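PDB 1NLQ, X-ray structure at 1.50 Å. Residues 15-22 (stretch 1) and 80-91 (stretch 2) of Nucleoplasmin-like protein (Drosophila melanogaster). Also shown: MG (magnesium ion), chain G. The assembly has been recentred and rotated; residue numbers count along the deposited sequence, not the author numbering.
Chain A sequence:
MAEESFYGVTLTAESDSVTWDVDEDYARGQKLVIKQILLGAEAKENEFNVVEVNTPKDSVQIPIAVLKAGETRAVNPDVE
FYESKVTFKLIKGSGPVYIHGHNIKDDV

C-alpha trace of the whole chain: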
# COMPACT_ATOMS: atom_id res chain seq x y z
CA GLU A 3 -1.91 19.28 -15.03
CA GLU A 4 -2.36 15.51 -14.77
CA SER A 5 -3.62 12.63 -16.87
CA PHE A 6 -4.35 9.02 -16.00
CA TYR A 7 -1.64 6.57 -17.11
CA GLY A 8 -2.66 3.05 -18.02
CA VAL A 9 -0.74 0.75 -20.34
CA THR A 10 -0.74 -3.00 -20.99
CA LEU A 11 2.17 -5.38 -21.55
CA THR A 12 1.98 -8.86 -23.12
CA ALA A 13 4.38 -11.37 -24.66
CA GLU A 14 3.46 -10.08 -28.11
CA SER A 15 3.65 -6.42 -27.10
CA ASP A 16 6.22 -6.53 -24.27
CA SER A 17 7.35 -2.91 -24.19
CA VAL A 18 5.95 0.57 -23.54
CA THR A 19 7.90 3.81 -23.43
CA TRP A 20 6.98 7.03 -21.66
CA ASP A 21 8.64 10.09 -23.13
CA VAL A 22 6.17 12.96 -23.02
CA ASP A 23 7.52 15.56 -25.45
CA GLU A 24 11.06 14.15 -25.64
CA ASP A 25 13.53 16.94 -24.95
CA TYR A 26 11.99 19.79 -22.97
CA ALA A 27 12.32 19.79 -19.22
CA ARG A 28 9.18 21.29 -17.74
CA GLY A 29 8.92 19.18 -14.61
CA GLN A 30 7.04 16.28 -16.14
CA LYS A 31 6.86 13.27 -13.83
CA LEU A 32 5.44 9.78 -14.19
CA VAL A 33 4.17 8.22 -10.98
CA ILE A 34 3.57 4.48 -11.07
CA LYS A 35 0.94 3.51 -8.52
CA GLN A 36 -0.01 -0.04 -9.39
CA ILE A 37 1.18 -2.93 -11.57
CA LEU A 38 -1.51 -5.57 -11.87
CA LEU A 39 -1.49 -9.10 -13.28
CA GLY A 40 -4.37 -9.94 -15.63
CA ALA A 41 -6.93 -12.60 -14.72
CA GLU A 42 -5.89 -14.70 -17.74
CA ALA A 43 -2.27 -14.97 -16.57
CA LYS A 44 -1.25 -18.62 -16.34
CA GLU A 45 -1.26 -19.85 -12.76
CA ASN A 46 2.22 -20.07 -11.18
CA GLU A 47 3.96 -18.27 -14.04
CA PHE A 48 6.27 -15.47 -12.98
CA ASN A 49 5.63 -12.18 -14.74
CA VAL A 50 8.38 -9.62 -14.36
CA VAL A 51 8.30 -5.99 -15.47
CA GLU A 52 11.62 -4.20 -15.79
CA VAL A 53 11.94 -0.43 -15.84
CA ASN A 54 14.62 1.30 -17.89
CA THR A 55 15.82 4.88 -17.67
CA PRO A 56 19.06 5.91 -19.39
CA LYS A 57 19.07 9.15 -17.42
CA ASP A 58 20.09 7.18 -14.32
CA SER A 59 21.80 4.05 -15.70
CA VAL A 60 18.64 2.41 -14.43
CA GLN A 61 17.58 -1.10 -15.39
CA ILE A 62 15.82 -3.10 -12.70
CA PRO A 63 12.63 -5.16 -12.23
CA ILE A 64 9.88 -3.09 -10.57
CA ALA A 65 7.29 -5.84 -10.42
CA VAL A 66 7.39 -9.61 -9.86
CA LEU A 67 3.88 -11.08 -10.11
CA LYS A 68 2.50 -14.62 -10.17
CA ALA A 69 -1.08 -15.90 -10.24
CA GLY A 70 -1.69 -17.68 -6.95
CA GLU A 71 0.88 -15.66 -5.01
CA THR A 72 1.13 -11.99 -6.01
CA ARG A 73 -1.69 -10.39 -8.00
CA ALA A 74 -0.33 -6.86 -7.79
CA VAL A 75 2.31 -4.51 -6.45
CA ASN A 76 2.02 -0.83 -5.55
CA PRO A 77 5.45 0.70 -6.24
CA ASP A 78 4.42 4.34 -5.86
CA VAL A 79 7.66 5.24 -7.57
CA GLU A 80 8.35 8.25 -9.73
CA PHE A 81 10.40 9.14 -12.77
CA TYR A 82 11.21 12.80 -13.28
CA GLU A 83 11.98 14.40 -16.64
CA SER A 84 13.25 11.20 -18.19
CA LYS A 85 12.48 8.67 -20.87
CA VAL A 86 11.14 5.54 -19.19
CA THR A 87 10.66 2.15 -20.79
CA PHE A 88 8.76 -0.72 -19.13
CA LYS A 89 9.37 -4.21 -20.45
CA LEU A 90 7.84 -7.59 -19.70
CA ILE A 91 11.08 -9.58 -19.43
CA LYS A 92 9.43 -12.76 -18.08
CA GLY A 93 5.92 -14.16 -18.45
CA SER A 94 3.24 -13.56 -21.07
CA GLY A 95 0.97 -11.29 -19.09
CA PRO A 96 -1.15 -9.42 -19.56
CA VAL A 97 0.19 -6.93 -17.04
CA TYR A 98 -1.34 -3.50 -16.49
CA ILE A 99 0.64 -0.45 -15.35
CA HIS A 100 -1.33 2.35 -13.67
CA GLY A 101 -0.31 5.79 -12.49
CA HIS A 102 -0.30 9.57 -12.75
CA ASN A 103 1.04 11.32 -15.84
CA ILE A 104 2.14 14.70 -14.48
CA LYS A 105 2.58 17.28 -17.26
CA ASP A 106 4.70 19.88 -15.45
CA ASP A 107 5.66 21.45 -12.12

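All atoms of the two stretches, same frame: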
# COMPACT_ATOMS: atom_id res chain seq x y z
N SER A 15 3.38 -7.85 -27.17
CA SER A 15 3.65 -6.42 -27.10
C SER A 15 4.24 -6.19 -25.70
O SER A 15 3.56 -5.68 -24.80
CB SER A 15 2.35 -5.63 -27.27
OG SER A 15 2.59 -4.23 -27.32
N ASP A 16 5.51 -6.58 -25.55
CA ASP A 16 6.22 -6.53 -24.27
C ASP A 16 6.87 -5.24 -23.82
O ASP A 16 7.51 -5.22 -22.77
CB ASP A 16 7.30 -7.63 -24.24
CG ASP A 16 8.48 -7.35 -25.17
OD1 ASP A 16 8.82 -6.16 -25.37
OD2 ASP A 16 9.09 -8.31 -25.68
N SER A 17 6.71 -4.16 -24.57
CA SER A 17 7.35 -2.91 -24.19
C SER A 17 6.48 -1.67 -24.38
O SER A 17 5.67 -1.60 -25.31
CB SER A 17 8.65 -2.75 -24.98
OG SER A 17 9.52 -1.80 -24.38
N VAL A 18 6.66 -0.70 -23.49
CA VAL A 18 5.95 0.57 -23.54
C VAL A 18 6.93 1.63 -23.06
O VAL A 18 7.63 1.43 -22.06
CB VAL A 18 4.69 0.58 -22.64
CG1 VAL A 18 4.00 1.93 -22.72
CG2 VAL A 18 3.72 -0.51 -23.07
N THR A 19 7.00 2.74 -23.79
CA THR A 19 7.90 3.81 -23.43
C THR A 19 7.15 5.09 -23.12
O THR A 19 6.18 5.44 -23.80
CB THR A 19 8.91 4.11 -24.58
OG1 THR A 19 9.73 2.97 -24.82
CG2 THR A 19 9.79 5.30 -24.21
N TRP A 20 7.58 5.76 -22.06
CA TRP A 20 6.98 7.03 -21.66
C TRP A 20 8.04 8.08 -21.96
O TRP A 20 9.16 8.01 -21.47
CB TRP A 20 6.66 7.05 -20.16
CG TRP A 20 6.10 8.38 -19.70
CD1 TRP A 20 4.87 8.90 -20.00
CD2 TRP A 20 6.75 9.35 -18.86
NE1 TRP A 20 4.71 10.13 -19.40
CE2 TRP A 20 5.85 10.43 -18.69
CE3 TRP A 20 8.00 9.40 -18.23
CZ2 TRP A 20 6.16 11.55 -17.92
CZ3 TRP A 20 8.31 10.53 -17.46
CH2 TRP A 20 7.39 11.59 -17.32
N ASP A 21 7.69 9.05 -22.79
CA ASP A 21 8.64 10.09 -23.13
C ASP A 21 7.92 11.33 -23.61
O ASP A 21 8.21 11.85 -24.69
CB ASP A 21 9.60 9.61 -24.20
CG ASP A 21 10.75 10.56 -24.41
OD1 ASP A 21 11.64 10.24 -25.23
OD2 ASP A 21 10.78 11.63 -23.76
N VAL A 22 6.99 11.79 -22.77
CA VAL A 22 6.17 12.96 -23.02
C VAL A 22 6.92 14.19 -23.53
O VAL A 22 7.52 14.94 -22.74
CB VAL A 22 5.40 13.36 -21.74
CG1 VAL A 22 4.65 14.67 -21.95
CG2 VAL A 22 4.44 12.26 -21.37
N GLU A 80 8.45 7.20 -8.74
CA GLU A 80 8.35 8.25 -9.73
C GLU A 80 9.58 8.42 -10.59
O GLU A 80 10.70 8.11 -10.18
CB GLU A 80 8.01 9.58 -9.07
CG GLU A 80 8.83 9.94 -7.86
CD GLU A 80 8.44 11.31 -7.33
OE1 GLU A 80 7.24 11.52 -7.05
OE2 GLU A 80 9.33 12.17 -7.20
N PHE A 81 9.35 8.90 -11.80
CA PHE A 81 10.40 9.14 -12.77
C PHE A 81 10.22 10.59 -13.21
O PHE A 81 9.18 10.97 -13.74
CB PHE A 81 10.23 8.18 -13.94
CG PHE A 81 10.18 6.74 -13.53
CD1 PHE A 81 8.97 6.07 -13.38
CD2 PHE A 81 11.36 6.06 -13.22
CE1 PHE A 81 8.93 4.75 -12.93
CE2 PHE A 81 11.33 4.74 -12.77
CZ PHE A 81 10.11 4.08 -12.62
N TYR A 82 11.25 11.38 -12.98
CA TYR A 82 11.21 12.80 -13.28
C TYR A 82 11.98 13.16 -14.55
O TYR A 82 13.11 12.71 -14.74
CB TYR A 82 11.80 13.56 -12.09
CG TYR A 82 11.85 15.06 -12.21
CD1 TYR A 82 10.72 15.85 -12.00
CD2 TYR A 82 13.06 15.70 -12.46
CE1 TYR A 82 10.79 17.24 -12.04
CE2 TYR A 82 13.15 17.09 -12.50
CZ TYR A 82 12.01 17.85 -12.29
OH TYR A 82 12.11 19.22 -12.30
N GLU A 83 11.35 13.95 -15.40
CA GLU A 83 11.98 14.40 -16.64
C GLU A 83 12.93 13.38 -17.24
O GLU A 83 14.13 13.64 -17.35
CB GLU A 83 12.74 15.70 -16.39
CG GLU A 83 11.86 16.88 -16.06
CD GLU A 83 12.64 18.14 -15.79
OE1 GLU A 83 12.02 19.21 -15.72
OE2 GLU A 83 13.88 18.05 -15.63
N SER A 84 12.40 12.22 -17.60
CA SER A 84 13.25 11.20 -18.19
C SER A 84 12.45 10.25 -19.04
O SER A 84 11.24 10.11 -18.88
CB SER A 84 14.01 10.45 -17.08
OG SER A 84 13.15 9.96 -16.07
N LYS A 85 13.13 9.63 -20.00
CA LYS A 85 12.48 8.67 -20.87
C LYS A 85 12.46 7.35 -20.11
O LYS A 85 13.51 6.83 -19.71
CB LYS A 85 13.28 8.50 -22.17
CG LYS A 85 12.63 7.57 -23.15
CD LYS A 85 13.48 7.36 -24.37
CE LYS A 85 12.85 6.34 -25.31
NZ LYS A 85 13.81 5.85 -26.32
N VAL A 86 11.26 6.80 -19.92
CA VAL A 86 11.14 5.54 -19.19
C VAL A 86 10.54 4.42 -20.01
O VAL A 86 9.48 4.59 -20.62
CB VAL A 86 10.29 5.73 -17.93
CG1 VAL A 86 10.16 4.41 -17.18
CG2 VAL A 86 10.90 6.78 -17.04
N THR A 87 11.20 3.27 -20.04
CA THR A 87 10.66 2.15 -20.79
C THR A 87 10.37 0.96 -19.87
O THR A 87 11.24 0.55 -19.10
CB THR A 87 11.63 1.68 -21.87
OG1 THR A 87 11.92 2.76 -22.77
CG2 THR A 87 11.02 0.54 -22.66
N PHE A 88 9.16 0.43 -19.94
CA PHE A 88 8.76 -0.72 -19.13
C PHE A 88 8.74 -1.93 -20.04
O PHE A 88 8.18 -1.87 -21.13
CB PHE A 88 7.35 -0.53 -18.55
CG PHE A 88 7.20 0.68 -17.69
CD1 PHE A 88 6.56 1.81 -18.17
CD2 PHE A 88 7.68 0.69 -16.38
CE1 PHE A 88 6.41 2.94 -17.39
CE2 PHE A 88 7.54 1.81 -15.58
CZ PHE A 88 6.90 2.94 -16.08
N LYS A 89 9.35 -3.02 -19.61
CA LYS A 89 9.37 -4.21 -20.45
C LYS A 89 9.03 -5.47 -19.68
O LYS A 89 9.49 -5.67 -18.57
CB LYS A 89 10.74 -4.39 -21.10
CG LYS A 89 10.74 -5.55 -22.08
CD LYS A 89 12.00 -5.64 -22.90
CE LYS A 89 11.91 -6.86 -23.81
NZ LYS A 89 13.13 -7.08 -24.62
N LEU A 90 8.22 -6.33 -20.30
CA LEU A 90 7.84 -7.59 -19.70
C LEU A 90 8.95 -8.57 -20.07
O LEU A 90 8.94 -9.16 -21.14
CB LEU A 90 6.50 -8.06 -20.26
CG LEU A 90 5.86 -9.30 -19.62
CD1 LEU A 90 5.56 -9.03 -18.15
CD2 LEU A 90 4.57 -9.63 -20.37
N ILE A 91 9.93 -8.72 -19.17
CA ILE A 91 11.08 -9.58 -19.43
C ILE A 91 10.89 -11.06 -19.06
O ILE A 91 11.77 -11.88 -19.31
CB ILE A 91 12.35 -9.04 -18.73
CG1 ILE A 91 12.15 -9.03 -17.21
CG2 ILE A 91 12.66 -7.64 -19.22
CD1 ILE A 91 13.40 -8.70 -16.43
MG MG G . 10.03 -10.22 -25.53
O HOH W 1 12.00 -9.40 -25.87
O HOH W 2 10.40 -10.04 -23.44
O HOH W 3 9.72 -10.39 -27.65
O HOH W 4 10.79 -11.89 -25.78
O HOH W 5 8.11 -10.99 -25.21

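The most unusual feature of this contact is a magnesium ion at one end of a β-ladder, tied to both stretches but bound directly to only one protein atom. Asp-16 OD2, just before the first strand, lies 2.1 Å from MG, and five waters complete an octahedral shell. Two of those waters reach the second strand: water 1 accepts a hydrogen bond from Lys-89 NZ (2.9 Å from the water O), and water 2 donates one to the carbonyl Leu-90 O (2.9 Å from the water O). Aspartate suits this place because its short carboxylate can bind the metal while its backbone joins the ladder. Asp-16 OD1 and Lys-89 NZ are 4.5 Å apart, too far for a salt bridge, so the lysine is linked to the site through water; its fully extended chain, all t, carries the ammonium there.

The ladder itself is antiparallel, pairing Ser-17 to Trp-20 with Lys-89 to Val-86; the two strands run at 164° to each other. Its backbone hydrogen bonds come in the usual alternating pattern. At the metal end, Leu-90 N donates to Asp-16 O (2.8 Å). Next, Val-18 and Phe-88 exchange a pair, Val-18 N to Phe-88 O at 3.0 Å and Phe-88 N to Val-18 O at 2.8 Å. Trp-20 and Val-86 do the same, with Trp-20 N to Val-86 O at 2.7 Å and Val-86 N to Trp-20 O at 2.9 Å. Between these rungs the α-carbons draw close and CA-H...O contacts fill the gaps, the shortest from Lys-89 CA to Asp-16 O at 3.1 Å.

Because side chains alternate along a strand, the sheet has two contrasting faces. Ser-17, Thr-19, Thr-87 and Lys-89 share the polar one. Ser-17, small and polar as suits an exposed place, sets its OG 3.3 Å from Thr-87 CG2. Thr-19 and Thr-87 form a non-hydrogen-bonded pair, whose backbones do not bond to each other but whose side chains sit close together; both adopt the m rotamer, and Thr-19 OG1 and Thr-87 OG1 hydrogen-bond at 3.0 Å. Threonine fits well here, since its branched β-carbon favours extended backbone and its hydroxyl tolerates solvent. Beside this pair, the methyl Thr-19 CG2 packs 3.4 Å from Lys-85 CE, a methylene of the exposed lysine.

Val-18, Trp-20, Phe-88 and Val-86 occupy the other face, where Trp-20, Phe-88 and Val-86 are buried. Trp-20 gives up 105 Å² to the second stretch, more than any other residue of the 642 Å² total. With chi1 at t, its indole reaches toward the turn after Tyr-82: Val-86 CG2 meets the ring edge, 4.1 Å from Trp-20 CE3, and Ser-84 O comes within 3.3 Å of Trp-20 CZ3. A large aromatic suits this position because it spans from the strand to the turn, and its polar NE1 is hydrogen-bonded elsewhere in the structure. Phe-88, with 52 Å² covered by the first stretch, suits its buried place through its wholly apolar ring. The β-branched valines favour the extended backbone and offer compact, apolar surfaces.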